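Local coordinates for VWFA domain-containing protein (Alicyclobacillus acidocaldarius subsp. acidocaldarius, PDB 3RAG), which is of unknown function but has the von Willebrand factor type A fold and carries a sodium ion, consistent with a metal-dependent binding role, at residues E29-A34 with A64-G69; H35-V40 with L224-A229. All coordinates share one frame; numbering follows the deposited sequence.

How the interactions relate
From the N terminus the chain runs through strand 10-17 into helix 27-36, turns at Gly38 and enters strand 40-46; helix 58-66 then returns beside helix 27-36. Interaction 1, 29-34 with 64-69, closes this short loop and joins two neighbouring helices that follow consecutive parallel strands. Interaction 2, 35-40 with 224-229, is much longer in range: it brings helix 214-232, close to the C terminus, against the end of helix 27-36 and the entry to strand 40-46. The two contacts cross along the chain, since 35-40 lies within the loop of interaction 1 and 224-229 far beyond it. Helix 27-36 therefore has a helical neighbour in each contact.

Interaction 1. Residues E29-A34 with A64-G69; sequences EAARRA and ADAGGG
Ala31 and Ala66 turn their methyl groups toward each other's segments, and the small side chains let helix 27-36 come very close to the end of helix 58-66 and the Gly67 that follows it: the CA atoms of Ala31 and Gly67 lie 4.6 Å apart. The CB atoms of Ala31 and Ala66 are 4.4 Å apart. The Ala31 methyl also meets the backbone of Gly67, with Ala31 CB 3.9 Å from Gly67 N. A glycine suits this place, because a CB there would probably crowd the Ala31 methyl. Beside this pair the Ala66 methyl lies alongside Arg32, touching CB at the root of the side chain and NH1 at its end, with Ala66 CB 4.1 Å from Arg32 NH1 and oblique to the guanidinium. In the alpha/beta fold of the von Willebrand factor A family, the contact joins helix 27-36 to the end of helix 58-66, next to strand 40-46, whose Val41 touches Ala31 and is backbone hydrogen-bonded to Gly67. The Arg32 arm starts with CG anti to the backbone N (chi1 -169°) and bends at chi3, which brings its flat end back beside Glu29 of its own helix. Glu29 OE1 lies in the guanidinium plane at the edge, 2.6 Å from Arg32 NH2, in a salt bridge whose hydrogen bond is bent and weak. A water in the same plane accepts from Arg32 NH1 and donates to Asp65 OD2, so the two opposite charges are linked through solvent. Helix 58-66 ends in a Schellman motif with Gly68 at C-prime: Gly69 N bonds Ala64 O at 2.8 Å.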
ATOM      1  N   GLU A  29     -12.856  -1.025   9.194  1.00 27.51           N
ATOM      2  CA  GLU A  29     -13.876  -0.252   8.489  1.00 30.91           C
ATOM      3  C   GLU A  29     -13.256   0.782   7.545  1.00 30.15           C
ATOM      4  O   GLU A  29     -13.772   1.028   6.449  1.00 30.24           O
ATOM      5  CB  GLU A  29     -14.779   0.436   9.517  1.00 36.46           C
ATOM      6  CG  GLU A  29     -16.229   0.326   9.218  1.00 58.75           C
ATOM      7  CD  GLU A  29     -16.625  -1.103   8.941  1.00 73.13           C
ATOM      8  OE1 GLU A  29     -17.264  -1.343   7.891  1.00 73.26           O
ATOM      9  OE2 GLU A  29     -16.284  -1.981   9.765  1.00 79.83           O
ATOM     10  N   ALA A  30     -12.158   1.402   7.977  1.00 28.33           N
ATOM     11  CA  ALA A  30     -11.450   2.361   7.129  1.00 29.57           C
ATOM     12  C   ALA A  30     -10.978   1.689   5.849  1.00 31.23           C
ATOM     13  O   ALA A  30     -11.084   2.253   4.750  1.00 30.36           O
ATOM     14  CB  ALA A  30     -10.254   2.991   7.891  1.00 27.95           C
ATOM     15  N   ALA A  31     -10.449   0.469   5.978  1.00 28.11           N
ATOM     16  CA  ALA A  31      -9.959  -0.249   4.808  1.00 26.23           C
ATOM     17  C   ALA A  31     -11.129  -0.632   3.908  1.00 26.29           C
ATOM     18  O   ALA A  31     -11.017  -0.596   2.682  1.00 27.81           O
ATOM     19  CB  ALA A  31      -9.192  -1.514   5.226  1.00 26.73           C
ATOM     20  N   ARG A  32     -12.240  -1.029   4.517  1.00 30.34           N
ATOM     21  CA  ARG A  32     -13.430  -1.402   3.741  1.00 30.13           C
ATOM     22  C   ARG A  32     -13.915  -0.181   2.931  1.00 28.45           C
ATOM     23  O   ARG A  32     -14.238  -0.297   1.746  1.00 32.56           O
ATOM     24  CB  ARG A  32     -14.526  -1.930   4.677  1.00 33.51           C
ATOM     25  CG  ARG A  32     -15.709  -2.587   3.971  1.00 42.64           C
ATOM     26  CD  ARG A  32     -16.645  -3.227   5.010  1.00 46.49           C
ATOM     27  NE  ARG A  32     -16.023  -4.415   5.587  1.00 47.18           N
ATOM     28  CZ  ARG A  32     -15.851  -4.631   6.884  1.00 46.50           C
ATOM     29  NH1 ARG A  32     -15.269  -5.751   7.294  1.00 52.20           N
ATOM     30  NH2 ARG A  32     -16.267  -3.744   7.772  1.00 53.40           N
ATOM     31  N   ARG A  33     -13.954   0.991   3.567  1.00 30.62           N
ATOM     32  CA  ARG A  33     -14.255   2.241   2.846  1.00 29.39           C
ATOM     33  C   ARG A  33     -13.305   2.509   1.690  1.00 33.75           C
ATOM     34  O   ARG A  33     -13.731   2.839   0.582  1.00 30.33           O
ATOM     35  CB  ARG A  33     -14.197   3.451   3.783  1.00 34.02           C
ATOM     36  CG  ARG A  33     -15.373   3.574   4.720  1.00 38.45           C
ATOM     37  CD  ARG A  33     -15.369   4.928   5.449  1.00 37.93           C
ATOM     38  NE  ARG A  33     -14.304   5.066   6.446  1.00 36.88           N
ATOM     39  CZ  ARG A  33     -14.370   4.587   7.690  1.00 38.62           C
ATOM     40  NH1 ARG A  33     -15.439   3.905   8.099  1.00 36.62           N
ATOM     41  NH2 ARG A  33     -13.367   4.778   8.534  1.00 34.62           N
ATOM     42  N   ALA A  34     -12.007   2.410   1.958  1.00 28.14           N
ATOM     43  CA  ALA A  34     -11.006   2.597   0.905  1.00 29.06           C
ATOM     44  C   ALA A  34     -11.255   1.687  -0.296  1.00 30.54           C
ATOM     45  O   ALA A  34     -11.191   2.133  -1.451  1.00 30.59           O
ATOM     46  CB  ALA A  34      -9.602   2.366   1.465  1.00 29.77           C
ATOM     47  N   ALA A  64      -6.290  -6.212   5.867  1.00 26.26           N
ATOM     48  CA  ALA A  64      -5.954  -6.617   4.505  1.00 26.59           C
ATOM     49  C   ALA A  64      -7.147  -7.302   3.819  1.00 27.98           C
ATOM     50  O   ALA A  64      -7.437  -7.054   2.648  1.00 27.63           O
ATOM     51  CB  ALA A  64      -4.715  -7.500   4.508  1.00 26.49           C
ATOM     52  N   ASP A  65      -7.868  -8.126   4.566  1.00 28.39           N
ATOM     53  CA  ASP A  65      -9.036  -8.792   4.007  1.00 30.48           C
ATOM     54  C   ASP A  65     -10.051  -7.763   3.526  1.00 30.85           C
ATOM     55  O   ASP A  65     -10.503  -7.798   2.377  1.00 28.52           O
ATOM     56  CB  ASP A  65      -9.664  -9.703   5.054  1.00 32.96           C
ATOM     57  CG  ASP A  65     -10.881 -10.452   4.518  1.00 48.49           C
ATOM     58  OD1 ASP A  65     -10.728 -11.145   3.503  1.00 44.48           O
ATOM     59  OD2 ASP A  65     -11.983 -10.320   5.097  1.00 58.92           O
ATOM     60  N   ALA A  66     -10.398  -6.820   4.398  1.00 28.51           N
ATOM     61  CA  ALA A  66     -11.398  -5.810   4.046  1.00 29.53           C
ATOM     62  C   ALA A  66     -10.918  -4.839   2.975  1.00 31.49           C
ATOM     63  O   ALA A  66     -11.729  -4.281   2.224  1.00 29.90           O
ATOM     64  CB  ALA A  66     -11.815  -5.035   5.277  1.00 28.97           C
ATOM     65  N   GLY A  67      -9.606  -4.607   2.918  1.00 26.46           N
ATOM     66  CA  GLY A  67      -9.049  -3.705   1.924  1.00 28.34           C
ATOM     67  C   GLY A  67      -8.642  -4.381   0.631  1.00 32.54           C
ATOM     68  O   GLY A  67      -8.005  -3.764  -0.229  1.00 30.60           O
ATOM     69  N   GLY A  68      -8.999  -5.662   0.492  1.00 28.87           N
ATOM     70  CA  GLY A  68      -8.749  -6.400  -0.733  1.00 28.68           C
ATOM     71  C   GLY A  68      -7.277  -6.650  -1.009  1.00 32.84           C
ATOM     72  O   GLY A  68      -6.887  -6.869  -2.161  1.00 28.57           O
ATOM     73  N   GLY A  69      -6.454  -6.637   0.039  1.00 26.95           N
ATOM     74  CA  GLY A  69      -5.017  -6.781  -0.143  1.00 24.71           C
ATOM     75  C   GLY A  69      -4.411  -7.959   0.616  1.00 27.32           C
ATOM     76  O   GLY A  69      -5.085  -8.962   0.896  1.00 28.91           O
TER
HETATM   77  O   HOH W   1     -13.890  -7.918   5.669  1.00 59.10           O

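Interaction 2. Residues H35-V40 with L224-A229; sequences HRHGIV and LLLSHA
The Schellman motif that ends helix 27-36, with Gly38 at positive phi, leads into strand 40-46 of the von Willebrand factor A-type alpha/beta fold, and the side chains on either side of that glycine in sequence, His37 and Ile39, pack on helix 214-232. Two neighbouring leucines of that helix, Leu225 and Leu226, divide the work. Leu226 takes His37, the side chains crossing at about a right angle: CD1 stands over the centre of the imidazole, 3.8 Å from the centroid and 4° off the ring normal, a CH-pi contact. Its other methyl, CD2, lies 3.9 Å from His37 ND1 and also comes near Ile39 CD1. With Leu226 cut back to an alanine, both methyls go, and the His37 ring would probably lose the cover on that face and be freer to turn. Leu225, buried, takes Ile39 instead. Ile39 CG2 is 3.7 Å from Leu225 CD1, with Ile39 CD1 packed against the same methyl. Both side chains also touch Ile13 of strand 10-17, which places this half of the contact between helix and sheet, whereas His37 lies at the exposed margin. The turn is braced from within by His35, whose side chain leaves CA trans to the backbone N (chi1 -164°), which sets the ring beside the Ile39 carbonyl. There His35 ND1 donates to Ile39 O at 2.9 Å, with the oxygen close to the ring plane but the nitrogen 36° out of the carbonyl plane.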
ATOM      1  N   HIS A  35     -11.511   0.408  -0.022  1.00 28.53           N
ATOM      2  CA  HIS A  35     -11.665  -0.584  -1.082  1.00 27.98           C
ATOM      3  C   HIS A  35     -12.876  -0.330  -1.979  1.00 31.02           C
ATOM      4  O   HIS A  35     -12.859  -0.705  -3.148  1.00 32.51           O
ATOM      5  CB  HIS A  35     -11.683  -2.003  -0.503  1.00 28.63           C
ATOM      6  CG  HIS A  35     -11.462  -3.076  -1.532  1.00 32.07           C
ATOM      7  ND1 HIS A  35     -10.362  -3.095  -2.359  1.00 33.07           N
ATOM      8  CD2 HIS A  35     -12.210  -4.155  -1.870  1.00 32.38           C
ATOM      9  CE1 HIS A  35     -10.430  -4.149  -3.158  1.00 30.97           C
ATOM     10  NE2 HIS A  35     -11.540  -4.806  -2.881  1.00 32.25           N
ATOM     11  N   ARG A  36     -13.915   0.316  -1.455  1.00 32.19           N
ATOM     12  CA  ARG A  36     -15.068   0.656  -2.291  1.00 34.62           C
ATOM     13  C   ARG A  36     -14.648   1.589  -3.433  1.00 41.24           C
ATOM     14  O   ARG A  36     -15.311   1.658  -4.468  1.00 41.49           O
ATOM     15  CB  ARG A  36     -16.184   1.304  -1.468  1.00 41.31           C
ATOM     16  CG  ARG A  36     -16.877   0.388  -0.478  1.00 47.45           C
ATOM     17  CD  ARG A  36     -18.217   0.979  -0.043  1.00 60.50           C
ATOM     18  NE  ARG A  36     -18.336   1.068   1.411  1.00 73.49           N
ATOM     19  CZ  ARG A  36     -18.077   2.162   2.124  1.00 80.52           C
ATOM     20  NH1 ARG A  36     -17.688   3.281   1.523  1.00 82.48           N
ATOM     21  NH2 ARG A  36     -18.213   2.138   3.445  1.00 81.76           N
ATOM     22  N   HIS A  37     -13.535   2.295  -3.249  1.00 37.59           N
ATOM     23  CA  HIS A  37     -13.018   3.190  -4.289  1.00 37.39           C
ATOM     24  C   HIS A  37     -12.014   2.511  -5.187  1.00 40.29           C
ATOM     25  O   HIS A  37     -11.406   3.159  -6.041  1.00 46.18           O
ATOM     26  CB  HIS A  37     -12.361   4.428  -3.673  1.00 41.05           C
ATOM     27  CG  HIS A  37     -13.312   5.303  -2.926  1.00 44.61           C
ATOM     28  ND1 HIS A  37     -14.130   6.216  -3.556  1.00 47.02           N
ATOM     29  CD2 HIS A  37     -13.589   5.395  -1.606  1.00 46.60           C
ATOM     30  CE1 HIS A  37     -14.868   6.837  -2.653  1.00 48.68           C
ATOM     31  NE2 HIS A  37     -14.560   6.358  -1.462  1.00 50.06           N
ATOM     32  N   GLY A  38     -11.820   1.210  -4.992  1.00 33.74           N
ATOM     33  CA  GLY A  38     -10.848   0.476  -5.775  1.00 36.41           C
ATOM     34  C   GLY A  38      -9.432   0.492  -5.200  1.00 37.14           C
ATOM     35  O   GLY A  38      -8.517  -0.122  -5.753  1.00 42.57           O
ATOM     36  N   ILE A  39      -9.255   1.149  -4.066  1.00 29.83           N
ATOM     37  CA  ILE A  39      -7.939   1.166  -3.412  1.00 26.17           C
ATOM     38  C   ILE A  39      -7.684  -0.188  -2.774  1.00 28.54           C
ATOM     39  O   ILE A  39      -8.588  -0.758  -2.163  1.00 30.41           O
ATOM     40  CB  ILE A  39      -7.908   2.266  -2.336  1.00 28.99           C
ATOM     41  CG1 ILE A  39      -8.107   3.627  -3.005  1.00 28.74           C
ATOM     42  CG2 ILE A  39      -6.583   2.249  -1.528  1.00 26.46           C
ATOM     43  CD1 ILE A  39      -8.548   4.737  -2.043  1.00 29.17           C
ATOM     44  N   VAL A  40      -6.462  -0.700  -2.887  1.00 24.59           N
ATOM     45  CA  VAL A  40      -6.131  -1.968  -2.236  1.00 24.08           C
ATOM     46  C   VAL A  40      -5.271  -1.620  -1.022  1.00 27.34           C
ATOM     47  O   VAL A  40      -4.349  -0.804  -1.143  1.00 27.25           O
ATOM     48  CB  VAL A  40      -5.342  -2.902  -3.188  1.00 28.70           C
ATOM     49  CG1 VAL A  40      -4.612  -3.998  -2.379  1.00 28.11           C
ATOM     50  CG2 VAL A  40      -6.297  -3.510  -4.247  1.00 26.37           C
ATOM     51  N   LEU A 224      -5.950  11.185   0.487  1.00 28.56           N
ATOM     52  CA  LEU A 224      -4.833  11.636  -0.343  1.00 30.20           C
ATOM     53  C   LEU A 224      -4.923  11.051  -1.742  1.00 34.54           C
ATOM     54  O   LEU A 224      -4.710  11.762  -2.734  1.00 33.25           O
ATOM     55  CB  LEU A 224      -3.493  11.250   0.301  1.00 28.75           C
ATOM     56  CG  LEU A 224      -3.106  12.075   1.531  1.00 34.34           C
ATOM     57  CD1 LEU A 224      -1.949  11.398   2.282  1.00 33.87           C
ATOM     58  CD2 LEU A 224      -2.747  13.487   1.115  1.00 38.64           C
ATOM     59  N   LEU A 225      -5.227   9.757  -1.827  1.00 30.28           N
ATOM     60  CA  LEU A 225      -5.329   9.082  -3.126  1.00 27.74           C
ATOM     61  C   LEU A 225      -6.458   9.672  -3.969  1.00 33.68           C
ATOM     62  O   LEU A 225      -6.304   9.921  -5.169  1.00 34.16           O
ATOM     63  CB  LEU A 225      -5.518   7.560  -2.947  1.00 26.96           C
ATOM     64  CG  LEU A 225      -4.278   6.799  -2.458  1.00 29.93           C
ATOM     65  CD1 LEU A 225      -4.638   5.404  -1.919  1.00 26.74           C
ATOM     66  CD2 LEU A 225      -3.183   6.702  -3.565  1.00 27.85           C
ATOM     67  N   LEU A 226      -7.593   9.912  -3.335  1.00 33.33           N
ATOM     68  CA  LEU A 226      -8.744  10.455  -4.045  1.00 36.57           C
ATOM     69  C   LEU A 226      -8.513  11.906  -4.486  1.00 38.46           C
ATOM     70  O   LEU A 226      -8.909  12.289  -5.586  1.00 41.10           O
ATOM     71  CB  LEU A 226     -10.008  10.328  -3.189  1.00 40.42           C
ATOM     72  CG  LEU A 226     -10.407   8.875  -2.872  1.00 39.96           C
ATOM     73  CD1 LEU A 226     -11.608   8.828  -1.931  1.00 48.23           C
ATOM     74  CD2 LEU A 226     -10.688   8.059  -4.132  1.00 48.65           C
ATOM     75  N   SER A 227      -7.870  12.705  -3.639  1.00 36.94           N
ATOM     76  CA  SER A 227      -7.539  14.086  -4.006  1.00 39.91           C
ATOM     77  C   SER A 227      -6.543  14.108  -5.150  1.00 44.62           C
ATOM     78  O   SER A 227      -6.632  14.950  -6.054  1.00 44.64           O
ATOM     79  CB  SER A 227      -6.942  14.847  -2.823  1.00 45.81           C
ATOM     80  OG  SER A 227      -7.853  14.873  -1.748  1.00 60.92           O
ATOM     81  N   HIS A 228      -5.584  13.186  -5.107  1.00 38.98           N
ATOM     82  CA  HIS A 228      -4.574  13.117  -6.154  1.00 39.11           C
ATOM     83  C   HIS A 228      -5.212  12.751  -7.494  1.00 44.30           C
ATOM     84  O   HIS A 228      -4.898  13.358  -8.530  1.00 44.95           O
ATOM     85  CB  HIS A 228      -3.478  12.122  -5.789  1.00 35.29           C
ATOM     86  CG  HIS A 228      -2.294  12.176  -6.699  1.00 34.83           C
ATOM     87  ND1 HIS A 228      -1.575  13.334  -6.907  1.00 41.56           N
ATOM     88  CD2 HIS A 228      -1.711  11.225  -7.469  1.00 35.02           C
ATOM     89  CE1 HIS A 228      -0.592  13.089  -7.757  1.00 41.16           C
ATOM     90  NE2 HIS A 228      -0.660  11.823  -8.123  1.00 39.88           N
ATOM     91  N   ALA A 229      -6.114  11.771  -7.471  1.00 36.83           N
ATOM     92  CA  ALA A 229      -6.827  11.354  -8.679  1.00 40.64           C
ATOM     93  C   ALA A 229      -7.531  12.530  -9.349  1.00 49.38           C
ATOM     94  O   ALA A 229      -7.566  12.625 -10.581  1.00 47.95           O
ATOM     95  CB  ALA A 229      -7.833  10.266  -8.360  1.00 36.54           C
TER